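Local coordinates for putative methylase (Clostridium difficile, PDB 3LDU), which probably methylates guanine bases of ribosomal RNA and holds a bound GTP in its methyltransferase domain, at residues 52-57 with 226-231; 67-72 with 82-87; 145-148 with 153-156; 212-217 with 284-289; 222-227 with 246-251. All coordinates share one frame; numbering follows the deposited sequence.

Contact 1 (52-57 with 226-231); sequences SNMWLR and REFISE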
# COMPACT_ATOMS: atom_id res chain seq x y z
N SER A 52 -10.82 -1.40 7.13
CA SER A 52 -9.37 -1.39 6.85
C SER A 52 -9.08 -1.69 5.39
O SER A 52 -8.30 -0.98 4.74
CB SER A 52 -8.65 -2.38 7.77
OG SER A 52 -8.78 -1.96 9.11
N ASN A 53 -9.70 -2.73 4.85
CA ASN A 53 -9.59 -3.03 3.43
C ASN A 53 -10.13 -1.90 2.56
O ASN A 53 -9.57 -1.58 1.51
CB ASN A 53 -10.33 -4.34 3.10
CG ASN A 53 -9.52 -5.55 3.47
OD1 ASN A 53 -8.48 -5.81 2.87
ND2 ASN A 53 -9.98 -6.29 4.48
N MSE A 54 -11.22 -1.28 3.01
CA MSE A 54 -11.87 -0.25 2.20
C MSE A 54 -11.04 1.02 2.10
O MSE A 54 -10.97 1.66 1.03
CB MSE A 54 -13.23 0.11 2.80
CG MSE A 54 -14.00 1.18 2.05
SE MSE A 54 -14.42 0.70 0.20
CE MSE A 54 -14.86 -1.12 0.42
N TRP A 55 -10.42 1.39 3.22
CA TRP A 55 -9.90 2.74 3.39
C TRP A 55 -8.37 2.88 3.42
O TRP A 55 -7.85 3.94 3.08
CB TRP A 55 -10.49 3.39 4.66
CG TRP A 55 -11.91 3.86 4.46
CD1 TRP A 55 -13.06 3.24 4.89
CD2 TRP A 55 -12.31 5.01 3.73
NE1 TRP A 55 -14.15 3.97 4.48
CE2 TRP A 55 -13.73 5.06 3.77
CE3 TRP A 55 -11.63 6.03 3.05
CZ2 TRP A 55 -14.46 6.08 3.16
CZ3 TRP A 55 -12.35 7.03 2.44
CH2 TRP A 55 -13.75 7.05 2.50
N LEU A 56 -7.65 1.83 3.82
CA LEU A 56 -6.20 1.99 3.95
C LEU A 56 -5.50 2.05 2.58
O LEU A 56 -5.61 1.11 1.78
CB LEU A 56 -5.62 0.86 4.82
CG LEU A 56 -6.13 0.84 6.25
CD1 LEU A 56 -5.54 -0.37 6.99
CD2 LEU A 56 -5.79 2.14 6.98
N ARG A 57 -4.77 3.14 2.33
CA ARG A 57 -4.06 3.35 1.07
C ARG A 57 -2.61 2.90 1.10
O ARG A 57 -2.01 2.68 0.06
CB ARG A 57 -4.10 4.83 0.67
CG ARG A 57 -5.49 5.42 0.69
CD ARG A 57 -5.50 6.86 0.21
NE ARG A 57 -6.77 7.52 0.53
CZ ARG A 57 -7.80 7.58 -0.30
NH1 ARG A 57 -7.71 7.03 -1.51
NH2 ARG A 57 -8.91 8.18 0.09
N ARG A 226 -13.07 -2.58 -5.95
CA ARG A 226 -12.55 -3.94 -6.00
C ARG A 226 -13.20 -4.83 -4.94
O ARG A 226 -13.96 -4.35 -4.10
CB ARG A 226 -11.03 -3.95 -5.84
CG ARG A 226 -10.51 -3.29 -4.57
CD ARG A 226 -9.13 -3.82 -4.24
NE ARG A 226 -9.20 -5.21 -3.79
CZ ARG A 226 -8.14 -6.00 -3.59
NH1 ARG A 226 -6.92 -5.55 -3.81
NH2 ARG A 226 -8.30 -7.25 -3.18
N GLU A 227 -12.89 -6.11 -4.99
CA GLU A 227 -13.44 -7.03 -4.00
C GLU A 227 -12.37 -7.65 -3.11
O GLU A 227 -11.17 -7.57 -3.39
CB GLU A 227 -14.36 -8.07 -4.63
CG GLU A 227 -13.73 -8.98 -5.64
CD GLU A 227 -14.78 -9.81 -6.37
OE1 GLU A 227 -15.04 -10.96 -5.96
OE2 GLU A 227 -15.38 -9.28 -7.34
N PHE A 228 -12.81 -8.22 -2.00
CA PHE A 228 -11.90 -8.75 -0.99
C PHE A 228 -12.33 -10.16 -0.64
O PHE A 228 -13.52 -10.46 -0.59
CB PHE A 228 -11.92 -7.86 0.24
CG PHE A 228 -11.54 -6.45 -0.07
CD1 PHE A 228 -10.21 -6.07 -0.11
CD2 PHE A 228 -12.52 -5.51 -0.37
CE1 PHE A 228 -9.86 -4.77 -0.41
CE2 PHE A 228 -12.17 -4.21 -0.67
CZ PHE A 228 -10.83 -3.84 -0.70
N ILE A 229 -11.35 -11.03 -0.40
CA ILE A 229 -11.66 -12.44 -0.13
C ILE A 229 -12.61 -12.62 1.06
O ILE A 229 -13.46 -13.51 1.03
CB ILE A 229 -10.37 -13.27 0.05
CG1 ILE A 229 -10.66 -14.77 -0.08
CG2 ILE A 229 -9.71 -12.96 1.40
CD1 ILE A 229 -11.25 -15.16 -1.42
N SER A 230 -12.49 -11.78 2.09
CA SER A 230 -13.31 -11.94 3.31
C SER A 230 -14.78 -11.55 3.13
O SER A 230 -15.61 -11.79 4.02
CB SER A 230 -12.73 -11.14 4.48
OG SER A 230 -12.55 -9.77 4.11
N GLU A 231 -15.10 -10.94 1.99
CA GLU A 231 -16.49 -10.63 1.70
C GLU A 231 -17.32 -11.90 1.52
O GLU A 231 -18.55 -11.86 1.64
CB GLU A 231 -16.62 -9.74 0.46
CG GLU A 231 -16.10 -8.33 0.68
CD GLU A 231 -16.34 -7.46 -0.52
OE1 GLU A 231 -15.51 -7.49 -1.46
OE2 GLU A 231 -17.37 -6.75 -0.54

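Contact 2 (67-72 with 82-87); sequences AEFEAK and KRINWS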
# COMPACT_ATOMS: atom_id res chain seq x y z
N ALA A 67 -3.01 -16.04 16.32
CA ALA A 67 -2.19 -16.52 17.43
C ALA A 67 -0.76 -16.05 17.28
O ALA A 67 -0.29 -15.79 16.18
CB ALA A 67 -2.23 -18.03 17.48
N GLU A 68 -0.07 -15.94 18.42
CA GLU A 68 1.36 -15.69 18.41
C GLU A 68 1.98 -16.51 19.54
O GLU A 68 1.47 -16.53 20.66
CB GLU A 68 1.67 -14.20 18.57
CG GLU A 68 3.15 -13.89 18.72
CD GLU A 68 3.45 -12.40 18.67
OE1 GLU A 68 4.63 -12.04 18.48
OE2 GLU A 68 2.50 -11.60 18.82
N PHE A 69 3.05 -17.23 19.22
CA PHE A 69 3.72 -18.08 20.20
C PHE A 69 5.13 -18.36 19.74
O PHE A 69 5.47 -18.18 18.57
CB PHE A 69 2.96 -19.40 20.38
CG PHE A 69 2.67 -20.12 19.08
CD1 PHE A 69 3.65 -20.88 18.45
CD2 PHE A 69 1.41 -20.05 18.50
CE1 PHE A 69 3.37 -21.54 17.25
CE2 PHE A 69 1.13 -20.71 17.31
CZ PHE A 69 2.11 -21.46 16.69
N GLU A 70 5.97 -18.83 20.66
CA GLU A 70 7.31 -19.24 20.30
C GLU A 70 7.30 -20.67 19.78
O GLU A 70 6.57 -21.51 20.29
CB GLU A 70 8.22 -19.13 21.52
CG GLU A 70 9.66 -19.48 21.24
CD GLU A 70 10.54 -19.20 22.42
OE1 GLU A 70 10.96 -20.17 23.09
OE2 GLU A 70 10.80 -18.01 22.68
N ALA A 71 8.10 -20.95 18.77
CA ALA A 71 8.25 -22.31 18.28
C ALA A 71 9.68 -22.51 17.79
O ALA A 71 10.09 -21.91 16.81
CB ALA A 71 7.26 -22.60 17.16
N LYS A 72 10.44 -23.36 18.48
CA LYS A 72 11.83 -23.60 18.10
C LYS A 72 12.02 -24.96 17.43
O LYS A 72 13.11 -25.29 16.96
CB LYS A 72 12.74 -23.48 19.33
CG LYS A 72 12.85 -22.06 19.87
CD LYS A 72 13.75 -22.01 21.09
CE LYS A 72 13.82 -20.61 21.70
NZ LYS A 72 14.62 -19.65 20.89
N LYS A 82 -2.01 -26.74 16.67
CA LYS A 82 -3.12 -27.67 16.84
C LYS A 82 -4.03 -27.29 18.00
O LYS A 82 -5.25 -27.49 17.93
CB LYS A 82 -2.58 -29.10 17.04
CG LYS A 82 -3.70 -30.13 17.19
CD LYS A 82 -3.17 -31.55 17.29
CE LYS A 82 -4.31 -32.52 17.60
NZ LYS A 82 -3.86 -33.93 17.72
N ARG A 83 -3.46 -26.74 19.07
CA ARG A 83 -4.24 -26.41 20.26
C ARG A 83 -5.15 -25.20 20.07
O ARG A 83 -6.07 -24.99 20.85
CB ARG A 83 -3.34 -26.21 21.49
CG ARG A 83 -2.20 -25.21 21.32
CD ARG A 83 -2.65 -23.75 21.36
NE ARG A 83 -1.51 -22.83 21.36
CZ ARG A 83 -1.60 -21.51 21.21
NH1 ARG A 83 -2.79 -20.93 21.05
NH2 ARG A 83 -0.51 -20.76 21.23
N ILE A 84 -4.90 -24.41 19.03
CA ILE A 84 -5.78 -23.30 18.69
C ILE A 84 -7.15 -23.88 18.32
O ILE A 84 -7.22 -24.95 17.71
CB ILE A 84 -5.22 -22.50 17.50
CG1 ILE A 84 -3.89 -21.86 17.89
CG2 ILE A 84 -6.23 -21.46 17.01
CD1 ILE A 84 -3.13 -21.32 16.71
N ASN A 85 -8.23 -23.20 18.71
CA ASN A 85 -9.56 -23.66 18.35
C ASN A 85 -9.90 -23.17 16.95
O ASN A 85 -10.54 -22.13 16.78
CB ASN A 85 -10.61 -23.19 19.35
CG ASN A 85 -12.00 -23.74 19.04
OD1 ASN A 85 -13.01 -23.25 19.56
ND2 ASN A 85 -12.06 -24.76 18.20
N TRP A 86 -9.46 -23.92 15.95
CA TRP A 86 -9.61 -23.47 14.57
C TRP A 86 -11.06 -23.40 14.08
O TRP A 86 -11.37 -22.60 13.20
CB TRP A 86 -8.72 -24.29 13.63
CG TRP A 86 -7.30 -23.83 13.71
CD1 TRP A 86 -6.27 -24.44 14.38
CD2 TRP A 86 -6.76 -22.64 13.14
NE1 TRP A 86 -5.12 -23.69 14.24
CE2 TRP A 86 -5.40 -22.58 13.49
CE3 TRP A 86 -7.30 -21.61 12.37
CZ2 TRP A 86 -4.56 -21.55 13.08
CZ3 TRP A 86 -6.46 -20.57 11.95
CH2 TRP A 86 -5.12 -20.55 12.32
N SER A 87 -11.94 -24.23 14.65
CA SER A 87 -13.34 -24.20 14.26
C SER A 87 -14.01 -22.85 14.54
O SER A 87 -15.04 -22.52 13.94
CB SER A 87 -14.12 -25.31 14.97
OG SER A 87 -14.13 -25.10 16.37

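Contact 3 (145-148 with 153-156); sequences IFVF and KVTI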
# COMPACT_ATOMS: atom_id res chain seq x y z
N ILE A 145 -4.33 -18.96 5.00
CA ILE A 145 -3.58 -18.88 6.24
C ILE A 145 -2.17 -18.39 5.97
O ILE A 145 -1.49 -18.90 5.06
CB ILE A 145 -3.54 -20.26 6.94
CG1 ILE A 145 -4.95 -20.86 7.05
CG2 ILE A 145 -2.87 -20.16 8.30
CD1 ILE A 145 -5.92 -20.06 7.94
N PHE A 146 -1.73 -17.40 6.73
CA PHE A 146 -0.38 -16.85 6.59
C PHE A 146 0.42 -17.11 7.87
O PHE A 146 -0.10 -16.90 8.97
CB PHE A 146 -0.45 -15.34 6.33
CG PHE A 146 -0.69 -14.97 4.88
CD1 PHE A 146 -1.77 -15.48 4.16
CD2 PHE A 146 0.17 -14.08 4.24
CE1 PHE A 146 -1.98 -15.11 2.83
CE2 PHE A 146 -0.04 -13.71 2.91
CZ PHE A 146 -1.12 -14.22 2.21
N VAL A 147 1.67 -17.55 7.73
CA VAL A 147 2.52 -17.81 8.89
C VAL A 147 3.77 -16.95 8.77
O VAL A 147 4.38 -16.90 7.71
CB VAL A 147 2.95 -19.29 8.97
CG1 VAL A 147 3.74 -19.56 10.25
CG2 VAL A 147 1.73 -20.21 8.91
N PHE A 148 4.12 -16.27 9.86
CA PHE A 148 5.27 -15.37 9.88
C PHE A 148 6.10 -15.70 11.11
O PHE A 148 5.58 -15.67 12.23
CB PHE A 148 4.79 -13.92 9.93
CG PHE A 148 5.89 -12.90 10.01
CD1 PHE A 148 6.54 -12.49 8.85
CD2 PHE A 148 6.25 -12.34 11.22
CE1 PHE A 148 7.56 -11.55 8.92
CE2 PHE A 148 7.27 -11.39 11.28
CZ PHE A 148 7.92 -11.01 10.13
N LYS A 153 9.49 -16.31 17.01
CA LYS A 153 8.12 -15.97 17.39
C LYS A 153 7.24 -16.18 16.15
O LYS A 153 7.46 -15.56 15.12
CB LYS A 153 8.01 -14.52 17.88
CG LYS A 153 9.05 -14.13 18.94
CD LYS A 153 9.28 -12.60 18.98
CE LYS A 153 10.35 -12.13 17.97
NZ LYS A 153 9.87 -11.15 16.92
N VAL A 154 6.26 -17.06 16.28
CA VAL A 154 5.38 -17.39 15.16
C VAL A 154 4.11 -16.57 15.28
O VAL A 154 3.51 -16.49 16.34
CB VAL A 154 4.99 -18.88 15.23
CG1 VAL A 154 4.02 -19.24 14.10
CG2 VAL A 154 6.24 -19.77 15.20
N THR A 155 3.72 -15.93 14.19
CA THR A 155 2.42 -15.28 14.14
C THR A 155 1.61 -15.97 13.06
O THR A 155 2.07 -16.11 11.93
CB THR A 155 2.54 -13.79 13.81
OG1 THR A 155 3.20 -13.11 14.88
CG2 THR A 155 1.14 -13.19 13.64
N ILE A 156 0.43 -16.47 13.42
CA ILE A 156 -0.45 -17.05 12.42
C ILE A 156 -1.64 -16.11 12.21
O ILE A 156 -2.23 -15.61 13.18
CB ILE A 156 -0.96 -18.48 12.83
CG1 ILE A 156 0.22 -19.43 13.03
CG2 ILE A 156 -1.84 -19.06 11.74
CD1 ILE A 156 -0.19 -20.81 13.49
O HOH W 1 0.94 -14.15 9.87

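Contact 4 (212-217 with 284-289); sequences EAAMIG and EYIEFN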
# COMPACT_ATOMS: atom_id res chain seq x y z
N GLU A 212 -3.65 8.51 -7.43
CA GLU A 212 -3.72 8.41 -5.98
C GLU A 212 -4.02 9.74 -5.31
O GLU A 212 -4.81 9.80 -4.35
CB GLU A 212 -2.47 7.76 -5.39
CG GLU A 212 -2.28 6.33 -5.84
CD GLU A 212 -3.29 5.38 -5.18
OE1 GLU A 212 -3.57 5.52 -3.97
OE2 GLU A 212 -3.79 4.49 -5.88
N ALA A 213 -3.41 10.82 -5.82
CA ALA A 213 -3.67 12.13 -5.24
C ALA A 213 -5.11 12.56 -5.47
O ALA A 213 -5.74 13.12 -4.57
CB ALA A 213 -2.68 13.18 -5.78
N ALA A 214 -5.64 12.34 -6.68
CA ALA A 214 -7.02 12.69 -6.97
C ALA A 214 -7.96 11.93 -6.02
O ALA A 214 -8.90 12.51 -5.49
CB ALA A 214 -7.37 12.38 -8.43
N MSE A 215 -7.71 10.64 -5.81
CA MSE A 215 -8.60 9.86 -4.94
C MSE A 215 -8.57 10.35 -3.49
O MSE A 215 -9.60 10.43 -2.82
CB MSE A 215 -8.32 8.36 -5.04
CG MSE A 215 -8.60 7.81 -6.43
SE MSE A 215 -8.06 5.92 -6.40
CE MSE A 215 -9.36 5.31 -5.10
N ILE A 216 -7.38 10.70 -3.01
CA ILE A 216 -7.26 11.34 -1.71
C ILE A 216 -8.05 12.65 -1.68
O ILE A 216 -8.81 12.89 -0.75
CB ILE A 216 -5.77 11.58 -1.35
CG1 ILE A 216 -5.09 10.24 -1.08
CG2 ILE A 216 -5.63 12.49 -0.14
CD1 ILE A 216 -3.58 10.31 -1.08
N GLY A 217 -7.89 13.47 -2.71
CA GLY A 217 -8.57 14.75 -2.81
C GLY A 217 -10.09 14.72 -2.78
O GLY A 217 -10.71 15.63 -2.22
N GLU A 284 -12.07 13.43 -14.17
CA GLU A 284 -12.48 14.83 -14.19
C GLU A 284 -11.53 15.73 -13.40
O GLU A 284 -11.62 16.95 -13.48
CB GLU A 284 -13.91 14.98 -13.66
CG GLU A 284 -14.98 14.38 -14.56
CD GLU A 284 -15.20 15.17 -15.84
OE1 GLU A 284 -14.70 16.31 -15.93
OE2 GLU A 284 -15.86 14.65 -16.77
N TYR A 285 -10.61 15.13 -12.66
CA TYR A 285 -9.75 15.90 -11.76
C TYR A 285 -8.31 15.96 -12.24
O TYR A 285 -7.50 16.64 -11.64
CB TYR A 285 -9.80 15.35 -10.34
CG TYR A 285 -11.21 15.29 -9.79
CD1 TYR A 285 -11.75 16.38 -9.11
CD2 TYR A 285 -12.01 14.17 -9.97
CE1 TYR A 285 -13.04 16.34 -8.62
CE2 TYR A 285 -13.30 14.12 -9.49
CZ TYR A 285 -13.81 15.21 -8.82
OH TYR A 285 -15.09 15.16 -8.32
N ILE A 286 -8.01 15.25 -13.32
CA ILE A 286 -6.64 15.21 -13.82
C ILE A 286 -6.59 15.52 -15.30
O ILE A 286 -7.42 15.05 -16.08
CB ILE A 286 -5.99 13.82 -13.63
CG1 ILE A 286 -6.26 13.29 -12.23
CG2 ILE A 286 -4.49 13.92 -13.88
CD1 ILE A 286 -5.79 11.84 -12.04
N GLU A 287 -5.60 16.31 -15.69
CA GLU A 287 -5.35 16.52 -17.11
C GLU A 287 -3.93 16.04 -17.43
O GLU A 287 -2.96 16.52 -16.84
CB GLU A 287 -5.53 18.00 -17.47
CG GLU A 287 -5.16 18.33 -18.89
CD GLU A 287 -5.37 19.80 -19.22
OE1 GLU A 287 -6.45 20.33 -18.89
OE2 GLU A 287 -4.45 20.40 -19.82
N PHE A 288 -3.84 15.09 -18.35
CA PHE A 288 -2.57 14.48 -18.75
C PHE A 288 -2.25 14.96 -20.16
O PHE A 288 -3.14 15.02 -21.00
CB PHE A 288 -2.70 12.96 -18.82
CG PHE A 288 -2.89 12.27 -17.48
CD1 PHE A 288 -1.83 12.11 -16.60
CD2 PHE A 288 -4.12 11.73 -17.15
CE1 PHE A 288 -2.00 11.44 -15.37
CE2 PHE A 288 -4.29 11.06 -15.94
CZ PHE A 288 -3.23 10.93 -15.05
N ASN A 289 -0.99 15.30 -20.40
CA ASN A 289 -0.53 15.77 -21.71
C ASN A 289 0.90 15.32 -21.99
O ASN A 289 1.69 15.13 -21.07
CB ASN A 289 -0.55 17.31 -21.77
CG ASN A 289 -1.95 17.88 -21.87
OD1 ASN A 289 -2.66 17.63 -22.84
ND2 ASN A 289 -2.34 18.66 -20.87

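Contact 5 (222-227 with 246-251); sequences PGLNRE and KDAFNK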
# COMPACT_ATOMS: atom_id res chain seq x y z
N PRO A 222 -9.81 3.67 -1.38
CA PRO A 222 -9.03 2.86 -2.32
C PRO A 222 -9.73 1.57 -2.72
O PRO A 222 -9.60 1.14 -3.86
CB PRO A 222 -7.73 2.55 -1.55
CG PRO A 222 -8.03 2.89 -0.12
CD PRO A 222 -9.05 3.99 -0.16
N GLY A 223 -10.49 0.98 -1.80
CA GLY A 223 -11.11 -0.32 -2.06
C GLY A 223 -12.48 -0.28 -2.71
O GLY A 223 -13.14 -1.31 -2.85
N LEU A 224 -12.91 0.91 -3.12
CA LEU A 224 -14.29 1.13 -3.57
C LEU A 224 -14.66 0.32 -4.80
O LEU A 224 -15.80 -0.14 -4.93
CB LEU A 224 -14.54 2.62 -3.82
CG LEU A 224 -15.96 3.17 -3.86
CD1 LEU A 224 -16.78 2.82 -2.60
CD2 LEU A 224 -15.91 4.68 -4.09
N ASN A 225 -13.71 0.13 -5.70
CA ASN A 225 -14.01 -0.57 -6.95
C ASN A 225 -13.33 -1.93 -7.08
O ASN A 225 -13.05 -2.38 -8.19
CB ASN A 225 -13.66 0.31 -8.16
CG ASN A 225 -14.59 1.50 -8.30
OD1 ASN A 225 -15.81 1.37 -8.16
ND2 ASN A 225 -14.02 2.67 -8.57
N ARG A 226 -13.07 -2.58 -5.95
CA ARG A 226 -12.55 -3.94 -6.00
C ARG A 226 -13.20 -4.83 -4.94
O ARG A 226 -13.96 -4.35 -4.10
CB ARG A 226 -11.03 -3.95 -5.84
CG ARG A 226 -10.51 -3.29 -4.57
CD ARG A 226 -9.13 -3.82 -4.24
NE ARG A 226 -9.20 -5.21 -3.79
CZ ARG A 226 -8.14 -6.00 -3.59
NH1 ARG A 226 -6.92 -5.55 -3.81
NH2 ARG A 226 -8.30 -7.25 -3.18
N GLU A 227 -12.89 -6.11 -4.99
CA GLU A 227 -13.44 -7.03 -4.00
C GLU A 227 -12.37 -7.65 -3.11
O GLU A 227 -11.17 -7.57 -3.39
CB GLU A 227 -14.36 -8.07 -4.63
CG GLU A 227 -13.73 -8.98 -5.64
CD GLU A 227 -14.78 -9.81 -6.37
OE1 GLU A 227 -15.04 -10.96 -5.96
OE2 GLU A 227 -15.38 -9.28 -7.34
N LYS A 246 -21.33 1.09 1.14
CA LYS A 246 -22.30 2.15 0.90
C LYS A 246 -21.83 3.46 1.54
O LYS A 246 -21.97 4.54 0.97
CB LYS A 246 -23.68 1.77 1.43
CG LYS A 246 -24.80 2.62 0.86
CD LYS A 246 -25.02 2.34 -0.63
CE LYS A 246 -25.60 0.94 -0.85
NZ LYS A 246 -25.95 0.68 -2.27
N ASP A 247 -21.29 3.35 2.76
CA ASP A 247 -20.77 4.49 3.49
C ASP A 247 -19.65 5.14 2.67
O ASP A 247 -19.59 6.36 2.53
CB ASP A 247 -20.23 4.04 4.85
CG ASP A 247 -19.61 5.18 5.65
OD1 ASP A 247 -20.29 6.20 5.86
OD2 ASP A 247 -18.45 5.04 6.07
N ALA A 248 -18.76 4.31 2.13
CA ALA A 248 -17.64 4.84 1.34
C ALA A 248 -18.13 5.56 0.10
O ALA A 248 -17.61 6.63 -0.25
CB ALA A 248 -16.64 3.75 0.98
N PHE A 249 -19.13 5.00 -0.57
CA PHE A 249 -19.68 5.68 -1.75
C PHE A 249 -20.23 7.06 -1.39
O PHE A 249 -20.00 8.04 -2.11
CB PHE A 249 -20.77 4.82 -2.41
CG PHE A 249 -21.36 5.47 -3.62
CD1 PHE A 249 -20.67 5.49 -4.82
CD2 PHE A 249 -22.61 6.06 -3.56
CE1 PHE A 249 -21.22 6.09 -5.93
CE2 PHE A 249 -23.17 6.66 -4.67
CZ PHE A 249 -22.47 6.68 -5.86
N ASN A 250 -20.92 7.13 -0.25
CA ASN A 250 -21.55 8.37 0.21
C ASN A 250 -20.54 9.41 0.68
O ASN A 250 -20.86 10.60 0.76
CB ASN A 250 -22.55 8.07 1.33
CG ASN A 250 -23.78 7.31 0.84
OD1 ASN A 250 -24.37 6.52 1.57
ND2 ASN A 250 -24.18 7.56 -0.41
N LYS A 251 -19.33 8.97 0.99
CA LYS A 251 -18.30 9.87 1.51
C LYS A 251 -17.49 10.54 0.40
O LYS A 251 -16.70 11.43 0.67
CB LYS A 251 -17.36 9.14 2.46
CG LYS A 251 -18.00 8.71 3.77
CD LYS A 251 -17.42 9.48 4.95
CE LYS A 251 -17.59 8.73 6.27
NZ LYS A 251 -18.99 8.74 6.79

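Contact 1 (52-57 with 226-231)
A buried interdomain contact, Asn53 against the ring of Phe228, joins the end of helix 48-55 in the N-terminal ferredoxin-like domain to the loop between helices 208-217 and 238-251 of the methyltransferase domain. The central element is a CH-pi interaction. Asn53 CB stands over one face of the Phe228 ring, 3.7 Å from its centroid and 16° off the ring normal. Phe228 holds CG anti to its carbonyl carbon (chi1 -58°), which presents that face to the helix. Beyond CB the amide runs on over the rim, with Asn53 OD1 3.5 Å from Phe228 CD1 and the amide and ring planes 42° apart. The backbone of the helix joins in, as Asn53 O lies 3.4 Å from Phe228 CZ. Selenomethionine Met54 reaches the same ring obliquely, its CE 4.2 Å from Phe228 CE2.

Such packing shows how an aromatic residue on an irregular loop can seat one domain on a helix of another without any hydrogen bond between the two segments. The polar groups are satisfied around the ring instead. Asn53 OD1 bonds to Thr161 OG1, Asn53 ND2 to Ile49 O and Thr160 OG1, and Ser230 OG to Thr160 O. At the root of the ring, Phe228 N donates to the anti lone pair of Glu231 OE1 at 2.8 Å, and that carboxylate also forms a salt bridge with Arg245. Upstream, Arg226 NE and NH2 both donate side-on to Glu227 O.

Contact 2 (67-72 with 82-87)
Strand 63-70 is followed by helix 74-82, whose exit loop folds back onto the strand where Ile84 and Arg83 meet Ala67 and Phe69. Ile84 makes the tight apolar approach: its CD1 lies 3.5 Å from Ala67 CB, nearer than usual for two carbons. The same methyl comes up to the edge of the Phe69 ring, near the ring plane, with Ile84 CD1 4.3 Å from Phe69 CE2.

Arg83 arrives differently. Its chain bends at chi2 (76°) and brings NH2 to within 3.4 Å of Phe69 CD2. The guanidinium meets the ring obliquely, its plane 63° from that of the ring, and the two side chains run past each other in opposite directions.

The loop is ordered locally as well. Ile84 CG2 lies over a face of the Trp86 indole, while Asn85, at the centre of an inverse gamma turn, donates from ND2 to Ser87 OG at 2.8 Å. Trp86 NE1 bonds back to Thr81 O. Phe69 also packs on Leu77 and Thr81, and its ring is thus shared by helix 74-82 and the loop. Residues 82-87 fall within the THUMP region, where helix and exit loop pack on one face of the mixed sheet through Ala67 and Phe69 of strand 63-70.

Contact 3 (145-148 with 153-156)
Strands 145-148 and 153-156 run antiparallel, their axes 4.8 Å apart and their directions 164° from each other. Phe148 and Thr155 form the hydrogen-bonded pair: Phe148 N donates to Thr155 O at 2.9 Å, and Thr155 N donates almost straight to Phe148 O at 2.7 Å. Val147 and Ile156 are the neighbouring non-hydrogen-bonded pair. Here the backbones are linked by weaker contacts, Ile156 CA pointing its hydrogen at Phe146 O and Val147 CA doing likewise toward Thr155 O. A water donates to both Phe146 O and Thr155 O, 3.1 Å from each, and so bridges the two strands.

The two segments belong to a beta hairpin of strands 145-150 and 153-159, within the THUMP domain. In the seven-stranded mixed sheet, strand 98-104 lies beside the first of them and strand 63-70 beside the second, so both hairpin strands are interior.

Alternation sorts the side chains onto two faces. On one, branched aliphatic residues meet diagonally across the strands: Ile145 CG2 touches Ile156 CG2 at 3.8 Å, and Val147 CG1 touches Val154 CG1 at 3.9 Å. Both valines place CG1 anti to their own nitrogen (Val147 chi1 -176°), which turns these methyls toward each other, and Trp86 packs on this face against Ile145 and Ile156. The other face carries Phe148 and Thr155, with Phe146 and the bridging water. There Phe148 makes a cation-pi contact with Arg39, and the ring of Phe146 meets that of His63 edge-to-face.

Contact 4 (212-217 with 284-289)
Apolar contacts alone join residues 212-217 to residues 284-289, and Ala214 makes every one of them from the helix. Its CB touches the end of the Ile286 side chain, 4.0 Å from CD1, and the neighbouring CG1 is almost as near at 4.1 Å. Ile286 carries CG1 beside its backbone nitrogen (chi1 -46°), so that CG1 and CD1 pass alongside the alanine methyl. Tyr285 contributes the foot of its side chain rather than its ring, Tyr285 CB lying 4.3 Å from Ala214 CB.

Aromatic packing continues along the strand, where Ile286 CG2 sits 3.4 Å above the plane of the Phe288 ring, offset toward its rim. Tyr285 in turn meets the ring of Phe258.

Polar interactions stay within or behind the segments. Asn289 ND2 donates to Glu287 OE2 at 2.9 Å, reaching its anti lone pair with the oxygen in the amide plane. On the helix, Glu212 forms a salt bridge with Arg168.

This is a helix packed on the outermost strand of a Rossmann-like methyltransferase sheet. With no hydrogen bond across it, the contact depends on shape: a single methyl lets the two segments come close, Ala214 CA to Tyr285 CA 6.4 Å, and the interface is hydrophobic.

Contact 5 (222-227 with 246-251)
Leu224 meets Ala248 through one branch: its CD1 lies 3.7 Å from Ala248 CB. The same methyl also approaches the helix backbone, 3.8 Å from Phe249 N, and reaches the base of that side chain, where Leu224 CD1 and Phe249 CB are 4.5 Å apart. With CG anti to the leucine nitrogen (chi1 -161°), the side chain extends out from the loop to lay its end on the helix.

A step outward, Leu224 occupies the second position of a type I beta turn from Gly223 to Arg226, whose closing bond, Arg226 N to Gly223 O, is weak at 3.4 Å. The loop between helices 208-217 and 238-251 thus uses a turn to present one leucine to the helix that follows it, a local chain reversal within the methyltransferase domain.

Further supports act on each side. Gly223 is bonded to the backbone of Met54, and Arg245, a turn before Phe249 on the helix, donates from NH2 to Arg226 O and weakly from NH1 to Gly223 O. Ala248 also packs on Met54 and Trp55, so helix 48-55 meets the same methyl as the leucine. On the helix, Lys251 NZ and Asp247 OD1 form a salt bridge at 3.0 Å, the lysine lying on the syn lone pair.

Contact 5 adjoins the interdomain contact 1, their centres 9 Å apart: they share Arg226 and Glu227, and Met54 O lies 2.9 Å from Gly223 N, a probable hydrogen bond. Contacts 2 and 3, also with centres 9 Å apart, are joined through neighbouring strands 63-70 and 153-159, Phe69 O and Val154 N being 2.7 Å apart. Contact 4 touches contact 1 through Arg57 and Ile216, and contact 5 through Met215 and Pro222. It is also the one near the nucleotide, with the side chain of Ile286 about 10 Å from the bound GTP. Contact 2 lies far from contact 4, about 46 Å between centres.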